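Local structure of exoglucanase A (Cellulomonas fimi, 7CBD) at residues 255-258 with 263-266. The protein hydrolyses the beta-1,4-glucosidic linkages of cellulose with inversion of anomeric configuration, releasing cellobiose, through the family 6 glycoside hydrolase catalytic domain described here. Residues are numbered along the deposited sequence; the frame is centred on the assembly and turned at random.
Sequences PIRS and EWNF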
ATOM      1  N   PRO A 255     -13.016 -23.240  16.104  1.00 11.03           N
ATOM      2  CA  PRO A 255     -13.135 -21.995  15.328  1.00 10.10           C
ATOM      3  C   PRO A 255     -12.241 -22.037  14.097  1.00 10.16           C
ATOM      4  O   PRO A 255     -11.069 -22.403  14.179  1.00 10.79           O
ATOM      5  CB  PRO A 255     -12.675 -20.914  16.320  1.00 11.62           C
ATOM      6  CG  PRO A 255     -12.775 -21.566  17.688  1.00 13.70           C
ATOM      7  CD  PRO A 255     -12.460 -23.011  17.448  1.00 12.91           C
ATOM      8  N   ILE A 256     -12.796 -21.645  12.946  1.00  9.94           N
ATOM      9  CA  ILE A 256     -11.961 -21.591  11.751  1.00  9.14           C
ATOM     10  C   ILE A 256     -10.839 -20.575  11.894  1.00  8.32           C
ATOM     11  O   ILE A 256      -9.800 -20.711  11.239  1.00  9.71           O
ATOM     12  CB  ILE A 256     -12.766 -21.383  10.446  1.00  8.93           C
ATOM     13  CG1 ILE A 256     -13.388 -19.979  10.388  1.00  8.65           C
ATOM     14  CG2 ILE A 256     -13.803 -22.491  10.283  1.00 11.28           C
ATOM     15  CD1 ILE A 256     -13.865 -19.572   8.991  1.00  9.65           C
ATOM     16  N   ARG A 257     -11.008 -19.558  12.748  1.00  7.85           N
ATOM     17  CA  ARG A 257      -9.923 -18.600  12.955  1.00  8.81           C
ATOM     18  C   ARG A 257      -8.702 -19.239  13.610  1.00  8.72           C
ATOM     19  O   ARG A 257      -7.602 -18.687  13.506  1.00  9.35           O
ATOM     20  CB  ARG A 257     -10.400 -17.392  13.769  1.00  9.55           C
ATOM     21  CG  ARG A 257     -10.774 -17.733  15.199  1.00 10.82           C
ATOM     22  CD  ARG A 257     -11.211 -16.491  15.986  1.00 12.98           C
ATOM     23  NE  ARG A 257     -11.661 -16.816  17.340  1.00 14.49           N
ATOM     24  CZ  ARG A 257     -11.029 -16.451  18.455  1.00 15.28           C
ATOM     25  NH1 ARG A 257      -9.911 -15.743  18.390  1.00 16.08           N
ATOM     26  NH2 ARG A 257     -11.518 -16.796  19.642  1.00 16.04           N
ATOM     27  N   SER A 258      -8.862 -20.395  14.258  1.00  8.73           N
ATOM     28  CA  SER A 258      -7.725 -21.092  14.847  1.00  9.32           C
ATOM     29  C   SER A 258      -6.901 -21.855  13.819  1.00  9.35           C
ATOM     30  O   SER A 258      -5.907 -22.486  14.192  1.00 10.89           O
ATOM     31  CB  SER A 258      -8.185 -22.044  15.947  1.00 11.52           C
ATOM     32  OG  SER A 258      -8.833 -23.176  15.405  1.00 11.10           O
ATOM     33  N   GLU A 263      -4.313 -17.952  12.704  1.00  7.30           N
ATOM     34  CA  GLU A 263      -3.638 -17.777  14.000  1.00  8.08           C
ATOM     35  C   GLU A 263      -4.516 -17.022  15.003  1.00  8.19           C
ATOM     36  O   GLU A 263      -4.041 -16.167  15.752  1.00  8.46           O
ATOM     37  CB  GLU A 263      -2.279 -17.078  13.843  1.00  8.14           C
ATOM     38  CG  GLU A 263      -1.279 -17.817  12.963  1.00  9.97           C
ATOM     39  CD  GLU A 263       0.020 -17.048  12.733  1.00 10.08           C
ATOM     40  OE1 GLU A 263       0.043 -15.808  12.898  1.00 11.09           O
ATOM     41  OE2 GLU A 263       1.025 -17.694  12.359  1.00 11.49           O
ATOM     42  N   TRP A 264      -5.814 -17.326  15.003  1.00  9.08           N
ATOM     43  CA  TRP A 264      -6.834 -16.787  15.918  1.00  8.11           C
ATOM     44  C   TRP A 264      -7.293 -15.359  15.589  1.00  8.38           C
ATOM     45  O   TRP A 264      -8.117 -14.806  16.325  1.00  9.80           O
ATOM     46  CB  TRP A 264      -6.463 -16.905  17.408  1.00  9.90           C
ATOM     47  CG  TRP A 264      -6.202 -18.326  17.860  1.00 12.10           C
ATOM     48  CD1 TRP A 264      -5.002 -18.981  17.860  1.00 13.67           C
ATOM     49  CD2 TRP A 264      -7.162 -19.255  18.383  1.00 12.14           C
ATOM     50  NE1 TRP A 264      -5.156 -20.259  18.349  1.00 14.07           N
ATOM     51  CE2 TRP A 264      -6.472 -20.451  18.679  1.00 12.88           C
ATOM     52  CE3 TRP A 264      -8.535 -19.192  18.631  1.00 12.98           C
ATOM     53  CZ2 TRP A 264      -7.111 -21.570  19.209  1.00 14.20           C
ATOM     54  CZ3 TRP A 264      -9.168 -20.307  19.158  1.00 13.13           C
ATOM     55  CH2 TRP A 264      -8.455 -21.480  19.439  1.00 13.72           C
ATOM     56  N   ASN A 265      -6.789 -14.752  14.520  1.00  6.69           N
ATOM     57  CA  ASN A 265      -7.198 -13.415  14.104  1.00  6.82           C
ATOM     58  C   ASN A 265      -8.651 -13.439  13.622  1.00  8.21           C
ATOM     59  O   ASN A 265      -9.040 -14.318  12.855  1.00  8.65           O
ATOM     60  CB  ASN A 265      -6.286 -13.031  12.937  1.00  6.76           C
ATOM     61  CG  ASN A 265      -6.249 -11.551  12.638  1.00  5.57           C
ATOM     62  OD1 ASN A 265      -7.167 -10.790  12.954  1.00  7.28           O
ATOM     63  ND2 ASN A 265      -5.164 -11.133  11.995  1.00  6.34           N
ATOM     64  N   PHE A 266      -9.456 -12.456  14.058  1.00  7.41           N
ATOM     65  CA  PHE A 266     -10.827 -12.311  13.559  1.00  7.91           C
ATOM     66  C   PHE A 266     -10.921 -11.521  12.259  1.00  7.32           C
ATOM     67  O   PHE A 266     -11.997 -11.489  11.649  1.00  8.42           O
ATOM     68  CB  PHE A 266     -11.720 -11.593  14.577  1.00  8.89           C
ATOM     69  CG  PHE A 266     -12.210 -12.464  15.694  1.00  9.86           C
ATOM     70  CD1 PHE A 266     -13.298 -13.305  15.519  1.00 11.42           C
ATOM     71  CD2 PHE A 266     -11.602 -12.410  16.937  1.00 10.35           C
ATOM     72  CE1 PHE A 266     -13.756 -14.096  16.562  1.00 12.09           C
ATOM     73  CE2 PHE A 266     -12.058 -13.193  17.982  1.00 11.30           C
ATOM     74  CZ  PHE A 266     -13.142 -14.034  17.791  1.00 12.16           C
TER
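Arg257 O accepts the backbone N-H of Trp264 at 2.7 Å between O and N, and the arginine side chain returns the bond: its NH1 donates to Trp264 O at 2.9 Å. Trp264 O lies in the guanidinium plane and receives this second bond on a lone pair, so Trp264 is held through both its N-H and its C=O. With chi1 at 67°, CG sits between the backbone N and the carbonyl carbon, and the extended chain beyond it carries the guanidinium between two aromatic rings. The Phe266 ring lies over one face, its plane only 17° from the guanidinium's and its CZ 3.2 Å from Arg257 NE; on the opposite face the Trp264 edge meets it nearly upright, at 78°. Both segments belong to the surface loop joining strand 254-255 to helix 270-283 in the family 6 catalytic domain, away from the predicted catalytic aspartates. Over one face of the indole, Ser258 CB makes a CH-pi contact, 3.4 Å from the six-membered ring's centroid, while Ser258 OG bonds back to Pro255 O. An alanine replacing Arg257 would probably leave Trp264 O without this donor and the Phe266 ring without the group lying across its face.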